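Long-range contacts in DNA mismatch repair protein MutS (Thermus aquaticus, PDB 1FW6), which recognises mismatched bases in DNA to start their repair, and has a weak ATPase activity: residues 580-585 and 696-701; 588-593 and 660-665. All blocks are in the same frame, centred on the assembly; numbering follows the deposited sequence.

Contact 1: 580-585 and 696-701. With ADP (adenosine-5'-diphosphate), chain H; SO4 (sulfate ion), chain F.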
loop_
_atom_site.group_PDB
_atom_site.type_symbol
_atom_site.label_atom_id
_atom_site.label_comp_id
_atom_site.label_asym_id
_atom_site.label_seq_id
_atom_site.Cartn_x
_atom_site.Cartn_y
_atom_site.Cartn_z
ATOM N N LEU C 580 -40.534 -9.401 10.735
ATOM C CA LEU C 580 -39.801 -10.377 9.952
ATOM C C LEU C 580 -39.896 -9.989 8.494
ATOM O O LEU C 580 -40.933 -9.515 8.032
ATOM C CB LEU C 580 -40.412 -11.746 10.152
ATOM C CG LEU C 580 -40.413 -12.130 11.621
ATOM C CD1 LEU C 580 -41.625 -12.995 11.919
ATOM C CD2 LEU C 580 -39.110 -12.820 11.963
ATOM N N ILE C 581 -38.801 -10.180 7.772
ATOM C CA ILE C 581 -38.751 -9.854 6.352
ATOM C C ILE C 581 -38.303 -11.102 5.628
ATOM O O ILE C 581 -37.211 -11.613 5.866
ATOM C CB ILE C 581 -37.753 -8.704 6.081
ATOM C CG1 ILE C 581 -38.147 -7.500 6.933
ATOM C CG2 ILE C 581 -37.761 -8.306 4.603
ATOM C CD1 ILE C 581 -37.095 -6.413 6.977
ATOM N N THR C 582 -39.167 -11.603 4.760
ATOM C CA THR C 582 -38.857 -12.800 3.990
ATOM C C THR C 582 -38.886 -12.539 2.484
ATOM O O THR C 582 -39.203 -11.440 2.032
ATOM C CB THR C 582 -39.832 -13.915 4.343
ATOM O OG1 THR C 582 -41.119 -13.346 4.602
ATOM C CG2 THR C 582 -39.359 -14.653 5.573
ATOM N N GLY C 583 -38.543 -13.546 1.699
ATOM C CA GLY C 583 -38.530 -13.346 0.265
ATOM C C GLY C 583 -37.184 -13.738 -0.309
ATOM O O GLY C 583 -36.174 -13.786 0.400
ATOM N N PRO C 584 -37.135 -13.994 -1.615
ATOM C CA PRO C 584 -35.934 -14.400 -2.351
ATOM C C PRO C 584 -34.683 -13.538 -2.221
ATOM O O PRO C 584 -34.761 -12.319 -2.200
ATOM C CB PRO C 584 -36.437 -14.467 -3.788
ATOM C CG PRO C 584 -37.480 -13.399 -3.812
ATOM C CD PRO C 584 -38.219 -13.635 -2.542
ATOM N N ASN C 585 -33.522 -14.185 -2.152
ATOM C CA ASN C 585 -32.261 -13.462 -2.071
ATOM C C ASN C 585 -32.022 -12.686 -3.376
ATOM O O ASN C 585 -32.469 -13.094 -4.453
ATOM C CB ASN C 585 -31.119 -14.437 -1.783
ATOM C CG ASN C 585 -31.040 -14.820 -0.300
ATOM O OD1 ASN C 585 -30.395 -15.798 0.070
ATOM N ND2 ASN C 585 -31.688 -14.037 0.546
ATOM N N HIS C 696 -34.920 -16.909 6.560
ATOM C CA HIS C 696 -35.299 -17.871 5.527
ATOM C C HIS C 696 -36.180 -18.976 6.138
ATOM O O HIS C 696 -36.649 -19.881 5.438
ATOM C CB HIS C 696 -34.068 -18.473 4.861
ATOM C CG HIS C 696 -33.581 -17.679 3.695
ATOM N ND1 HIS C 696 -32.936 -16.470 3.837
ATOM C CD2 HIS C 696 -33.704 -17.886 2.363
ATOM C CE1 HIS C 696 -32.683 -15.964 2.641
ATOM N NE2 HIS C 696 -33.140 -16.805 1.731
ATOM N N TYR C 697 -36.400 -18.888 7.450
ATOM C CA TYR C 697 -37.251 -19.839 8.149
ATOM C C TYR C 697 -38.635 -19.228 8.112
ATOM O O TYR C 697 -38.955 -18.345 8.904
ATOM C CB TYR C 697 -36.823 -20.016 9.604
ATOM C CG TYR C 697 -35.383 -20.405 9.770
ATOM C CD1 TYR C 697 -34.507 -19.604 10.490
ATOM C CD2 TYR C 697 -34.888 -21.564 9.194
ATOM C CE1 TYR C 697 -33.161 -19.946 10.630
ATOM C CE2 TYR C 697 -33.553 -21.921 9.323
ATOM C CZ TYR C 697 -32.689 -21.105 10.041
ATOM O OH TYR C 697 -31.353 -21.431 10.143
ATOM N N PHE C 698 -39.448 -19.684 7.168
ATOM C CA PHE C 698 -40.805 -19.174 7.036
ATOM C C PHE C 698 -41.580 -19.415 8.319
ATOM O O PHE C 698 -42.562 -18.732 8.598
ATOM C CB PHE C 698 -41.512 -19.848 5.851
ATOM C CG PHE C 698 -41.146 -19.262 4.506
ATOM C CD1 PHE C 698 -40.026 -18.443 4.364
ATOM C CD2 PHE C 698 -41.911 -19.543 3.384
ATOM C CE1 PHE C 698 -39.675 -17.918 3.132
ATOM C CE2 PHE C 698 -41.567 -19.021 2.142
ATOM C CZ PHE C 698 -40.446 -18.205 2.016
ATOM N N GLU C 699 -41.124 -20.385 9.098
ATOM C CA GLU C 699 -41.780 -20.711 10.343
ATOM C C GLU C 699 -41.878 -19.491 11.267
ATOM O O GLU C 699 -42.957 -19.175 11.770
ATOM C CB GLU C 699 -41.048 -21.873 11.010
ATOM C CG GLU C 699 -39.620 -22.058 10.525
ATOM C CD GLU C 699 -39.378 -23.393 9.831
ATOM O OE1 GLU C 699 -39.998 -24.402 10.226
ATOM O OE2 GLU C 699 -38.543 -23.437 8.898
ATOM N N LEU C 700 -40.763 -18.796 11.467
ATOM C CA LEU C 700 -40.742 -17.605 12.313
ATOM C C LEU C 700 -41.879 -16.647 11.982
ATOM O O LEU C 700 -42.372 -15.946 12.865
ATOM C CB LEU C 700 -39.411 -16.859 12.158
ATOM C CG LEU C 700 -38.155 -17.519 12.738
ATOM C CD1 LEU C 700 -36.907 -16.735 12.377
ATOM C CD2 LEU C 700 -38.311 -17.599 14.242
ATOM N N THR C 701 -42.297 -16.616 10.717
ATOM C CA THR C 701 -43.375 -15.717 10.283
ATOM C C THR C 701 -44.726 -16.151 10.826
ATOM O O THR C 701 -45.615 -15.330 11.042
ATOM C CB THR C 701 -43.542 -15.669 8.740
ATOM O OG1 THR C 701 -44.274 -16.823 8.315
ATOM C CG2 THR C 701 -42.200 -15.652 8.032
HETATM P PB ADP H . -31.010 -9.842 -0.077
HETATM O O1B ADP H . -30.382 -11.147 -0.448
HETATM O O2B ADP H . -32.331 -9.430 -0.549
HETATM O O3B ADP H . -30.857 -9.685 1.507
HETATM P PA ADP H . -29.767 -7.418 -1.005
HETATM O O1A ADP H . -28.879 -6.719 -0.090
HETATM O O2A ADP H . -31.084 -6.848 -1.280
HETATM O O3A ADP H . -29.833 -8.869 -0.438
HETATM O "O5'" ADP H . -29.177 -7.721 -2.463
HETATM C "C5'" ADP H . -28.380 -6.641 -2.989
HETATM C "C4'" ADP H . -28.490 -5.987 -4.342
HETATM O "O4'" ADP H . -29.858 -5.597 -4.589
HETATM C "C3'" ADP H . -27.828 -4.666 -3.966
HETATM O "O3'" ADP H . -26.421 -4.696 -4.205
HETATM C "C2'" ADP H . -28.526 -3.583 -4.739
HETATM O "O2'" ADP H . -27.891 -3.371 -5.988
HETATM C "C1'" ADP H . -29.929 -4.208 -4.872
HETATM N N9 ADP H . -31.009 -3.570 -4.105
HETATM C C8 ADP H . -31.590 -3.979 -2.929
HETATM N N7 ADP H . -32.574 -3.249 -2.491
HETATM C C5 ADP H . -32.657 -2.255 -3.440
HETATM C C6 ADP H . -33.523 -1.129 -3.625
HETATM N N6 ADP H . -34.495 -0.852 -2.775
HETATM N N1 ADP H . -33.372 -0.296 -4.699
HETATM C C2 ADP H . -32.385 -0.569 -5.594
HETATM N N3 ADP H . -31.520 -1.609 -5.519
HETATM C C4 ADP H . -31.691 -2.418 -4.433
HETATM S S SO4 F . -34.245 -18.023 -1.578
HETATM O O1 SO4 F . -33.033 -18.770 -1.937
HETATM O O2 SO4 F . -35.061 -17.792 -2.777
HETATM O O3 SO4 F . -35.000 -18.828 -0.593
HETATM O O4 SO4 F . -33.849 -16.718 -1.011
#
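Asn585 and His696 meet around a sulfate ion, probably taken up from the crystallisation liquor. His696 NE2 donates to sulfate O4 over 2.8 Å with an N-H...O angle of 152°, and the backbone N of Asn585 reaches the same oxygen, Asn585 N to O4 being also 2.8 Å. One sulfate oxygen is thus gripped from both segments. Ser736 and Tyr737, with Thr668 of the second subunit, also hydrogen-bond the ion.

Asn585 ND2 also comes to the edge of the imidazole, 3.0 Å from His696 CE1, with amide and ring planes 63° apart. The same nitrogen is 3.3 Å from O1B of the ADP, placing Asn585 between diphosphate and histidine.

Residues 580-585 are the end of a central strand of the ATPase sheet and the start of the P-loop (Walker A), while His696, just after strand 690-694, is at the position expected for the H-loop histidine of ABC ATPases.

Apolar contacts join the strand to the short helical turn at 698-701. Leu580 and Leu700 cross at about a right angle, CD2 of the first 4.1 Å from CB of the second, while Leu580 CD1 lies over the backbone of Leu700 and Thr701. Thr582 CG2 rests 3.9 Å from Thr701 CG2 and 4.0 Å from CD1 of Phe698, obliquely to the ring; Thr582 OG1 instead accepts from the backbone N of Ala733. Within the turn, Thr701 OG1 sits between its own backbone N and carbonyl carbon, from where it bonds back to Phe698 O in the carbonyl plane, leaving the methyl to face the strand.

Contact 2: 588-593 and 660-665. With MG (magnesium ion), chain E; ADP (adenosine-5'-diphosphate), chain H.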
loop_
_atom_site.group_PDB
_atom_site.type_symbol
_atom_site.label_atom_id
_atom_site.label_comp_id
_atom_site.label_asym_id
_atom_site.label_seq_id
_atom_site.Cartn_x
_atom_site.Cartn_y
_atom_site.Cartn_z
ATOM N N GLY C 588 -33.740 -7.804 -1.884
ATOM C CA GLY C 588 -33.683 -6.554 -1.131
ATOM C C GLY C 588 -33.669 -6.551 0.402
ATOM O O GLY C 588 -33.490 -5.490 1.015
ATOM N N LYS C 589 -33.846 -7.720 1.020
ATOM C CA LYS C 589 -33.876 -7.846 2.479
ATOM C C LYS C 589 -32.781 -7.131 3.263
ATOM O O LYS C 589 -33.072 -6.284 4.104
ATOM C CB LYS C 589 -33.874 -9.313 2.866
ATOM C CG LYS C 589 -35.187 -10.014 2.617
ATOM C CD LYS C 589 -35.038 -11.507 2.784
ATOM C CE LYS C 589 -34.106 -12.043 1.730
ATOM N NZ LYS C 589 -34.205 -13.505 1.657
ATOM N N SER C 590 -31.528 -7.469 2.998
ATOM C CA SER C 590 -30.412 -6.862 3.720
ATOM C C SER C 590 -30.311 -5.341 3.525
ATOM O O SER C 590 -30.089 -4.594 4.487
ATOM C CB SER C 590 -29.102 -7.539 3.302
ATOM O OG SER C 590 -29.174 -8.946 3.472
ATOM N N THR C 591 -30.478 -4.879 2.285
ATOM C CA THR C 591 -30.398 -3.448 2.005
ATOM C C THR C 591 -31.516 -2.720 2.716
ATOM O O THR C 591 -31.324 -1.593 3.185
ATOM C CB THR C 591 -30.496 -3.144 0.496
ATOM O OG1 THR C 591 -29.341 -3.661 -0.160
ATOM C CG2 THR C 591 -30.554 -1.644 0.243
ATOM N N PHE C 592 -32.684 -3.354 2.791
ATOM C CA PHE C 592 -33.812 -2.737 3.466
ATOM C C PHE C 592 -33.482 -2.502 4.940
ATOM O O PHE C 592 -33.720 -1.410 5.458
ATOM C CB PHE C 592 -35.055 -3.606 3.346
ATOM C CG PHE C 592 -36.285 -2.981 3.951
ATOM C CD1 PHE C 592 -36.746 -1.745 3.499
ATOM C CD2 PHE C 592 -36.983 -3.624 4.975
ATOM C CE1 PHE C 592 -37.883 -1.161 4.059
ATOM C CE2 PHE C 592 -38.112 -3.050 5.535
ATOM C CZ PHE C 592 -38.566 -1.817 5.078
ATOM N N LEU C 593 -32.932 -3.515 5.610
ATOM C CA LEU C 593 -32.561 -3.385 7.016
ATOM C C LEU C 593 -31.561 -2.248 7.198
ATOM O O LEU C 593 -31.757 -1.356 8.025
ATOM C CB LEU C 593 -31.926 -4.673 7.555
ATOM C CG LEU C 593 -32.730 -5.975 7.645
ATOM C CD1 LEU C 593 -31.925 -7.041 8.368
ATOM C CD2 LEU C 593 -34.017 -5.723 8.372
ATOM N N LEU C 660 -31.437 -4.952 14.219
ATOM C CA LEU C 660 -31.483 -5.490 12.872
ATOM C C LEU C 660 -30.770 -6.830 12.793
ATOM O O LEU C 660 -29.562 -6.907 13.008
ATOM C CB LEU C 660 -30.860 -4.468 11.914
ATOM C CG LEU C 660 -31.511 -3.107 12.178
ATOM C CD1 LEU C 660 -30.464 -2.124 12.667
ATOM C CD2 LEU C 660 -32.215 -2.603 10.942
ATOM N N LEU C 661 -31.538 -7.878 12.505
ATOM C CA LEU C 661 -31.006 -9.228 12.392
ATOM C C LEU C 661 -31.099 -9.711 10.964
ATOM O O LEU C 661 -32.152 -9.589 10.327
ATOM C CB LEU C 661 -31.776 -10.196 13.289
ATOM C CG LEU C 661 -31.737 -9.953 14.795
ATOM C CD1 LEU C 661 -32.115 -11.248 15.506
ATOM C CD2 LEU C 661 -30.346 -9.508 15.208
ATOM N N ASP C 662 -29.999 -10.274 10.471
ATOM C CA ASP C 662 -29.958 -10.776 9.111
ATOM C C ASP C 662 -29.587 -12.256 9.094
ATOM O O ASP C 662 -28.433 -12.627 9.317
ATOM C CB ASP C 662 -28.945 -9.971 8.285
ATOM C CG ASP C 662 -29.323 -9.880 6.811
ATOM O OD1 ASP C 662 -28.473 -9.455 5.999
ATOM O OD2 ASP C 662 -30.471 -10.220 6.464
ATOM N N GLU C 663 -30.577 -13.102 8.850
ATOM C CA GLU C 663 -30.361 -14.541 8.755
ATOM C C GLU C 663 -29.891 -15.252 10.028
ATOM O O GLU C 663 -29.292 -16.328 9.935
ATOM C CB GLU C 663 -29.343 -14.834 7.642
ATOM C CG GLU C 663 -29.491 -14.011 6.366
ATOM C CD GLU C 663 -30.741 -14.352 5.576
ATOM O OE1 GLU C 663 -31.526 -15.210 6.035
ATOM O OE2 GLU C 663 -30.941 -13.755 4.493
ATOM N N VAL C 664 -30.160 -14.689 11.204
ATOM C CA VAL C 664 -29.721 -15.335 12.441
ATOM C C VAL C 664 -30.281 -16.758 12.514
ATOM O O VAL C 664 -31.481 -16.966 12.350
ATOM C CB VAL C 664 -30.173 -14.536 13.690
ATOM C CG1 VAL C 664 -29.694 -15.223 14.961
ATOM C CG2 VAL C 664 -29.608 -13.135 13.648
ATOM N N GLY C 665 -29.406 -17.736 12.753
ATOM C CA GLY C 665 -29.835 -19.123 12.829
ATOM C C GLY C 665 -29.166 -19.983 11.766
ATOM O O GLY C 665 -29.224 -21.213 11.804
HETATM MG MG MG E . -29.117 -11.050 2.124
HETATM P PB ADP H . -31.010 -9.842 -0.077
HETATM O O1B ADP H . -30.382 -11.147 -0.448
HETATM O O2B ADP H . -32.331 -9.430 -0.549
HETATM O O3B ADP H . -30.857 -9.685 1.507
HETATM P PA ADP H . -29.767 -7.418 -1.005
HETATM O O1A ADP H . -28.879 -6.719 -0.090
HETATM O O2A ADP H . -31.084 -6.848 -1.280
HETATM O O3A ADP H . -29.833 -8.869 -0.438
HETATM O "O5'" ADP H . -29.177 -7.721 -2.463
HETATM C "C5'" ADP H . -28.380 -6.641 -2.989
HETATM C "C4'" ADP H . -28.490 -5.987 -4.342
HETATM O "O4'" ADP H . -29.858 -5.597 -4.589
HETATM C "C3'" ADP H . -27.828 -4.666 -3.966
HETATM O "O3'" ADP H . -26.421 -4.696 -4.205
HETATM C "C2'" ADP H . -28.526 -3.583 -4.739
HETATM O "O2'" ADP H . -27.891 -3.371 -5.988
HETATM C "C1'" ADP H . -29.929 -4.208 -4.872
HETATM N N9 ADP H . -31.009 -3.570 -4.105
HETATM C C8 ADP H . -31.590 -3.979 -2.929
HETATM N N7 ADP H . -32.574 -3.249 -2.491
HETATM C C5 ADP H . -32.657 -2.255 -3.440
HETATM C C6 ADP H . -33.523 -1.129 -3.625
HETATM N N6 ADP H . -34.495 -0.852 -2.775
HETATM N N1 ADP H . -33.372 -0.296 -4.699
HETATM C C2 ADP H . -32.385 -0.569 -5.594
HETATM N N3 ADP H . -31.520 -1.609 -5.519
HETATM C C4 ADP H . -31.691 -2.418 -4.433
HETATM O O HOH W 1 -30.331 -11.110 3.966
HETATM O O HOH W 2 -27.289 -11.426 3.744
HETATM O O HOH W 3 -27.714 -9.701 1.253
#
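Asp662 reaches from the end of strand 660-662 to Ser590, on the first turn of helix 589-593, which runs nearly antiparallel to the strand (166°) with axes 9.2 Å apart. Its CB and CG lie over Leu593 CD1, each 4.2 Å from that methyl. Beyond CG the branches part. OD1 accepts from Ser590 OG at 2.7 Å, a bond not fully settled because the hydroxyl proton has another acceptor in reach. OD2 takes a proton from water 1, 2.7 Å away, which also donates to Glu663 OE2. Ser590 OG itself binds magnesium at 2.5 Å, beside O3B of the ADP and three waters, so Asp662 is a second-shell ligand, acting through a hydroxyl and a water. Bent at chi2 (-69°), the Glu663 chain brings OE2 within 4.0 Å of magnesium without binding it. With an alanine in place of Asp662, Ser590 OG would probably lose this acceptor and water 1 one of its two carboxylates. Farther from the metal the join is apolar, Leu593 CB lying 4.0 Å from Leu660 CD2. Backbone amides of Gly588 and Ser590 bond the β-phosphate, and Lys589 NZ turns to the carbonyl of Gly583, in a probable bond modelled too short. Walker A helix against Walker B strand, with serine on the metal and aspartate behind it, is the classic P-loop NTPase site.

In the fold
Contacts 1 and 2 have centres about 10 Å apart, and both reach the β-phosphate of one ADP in the ATPase domain, contact 1 through Asn585 and contact 2 through the P-loop amides and magnesium. Residues 580-585 lead through the P-loop into the helix of 588-593, and both contacts draw on the same sheet. His696 ND1 lies 2.9 Å from Glu663 OE1, a probable hydrogen bond that ties the histidine at the sulfate to the glutamate whose other oxygen holds water 1 on magnesium. Tyr697 OH, 2.7 Å from Gly665 O, adds a second link between 696-701 and 660-665. The second subunit packs against contact 1, consistent with a composite ATPase site.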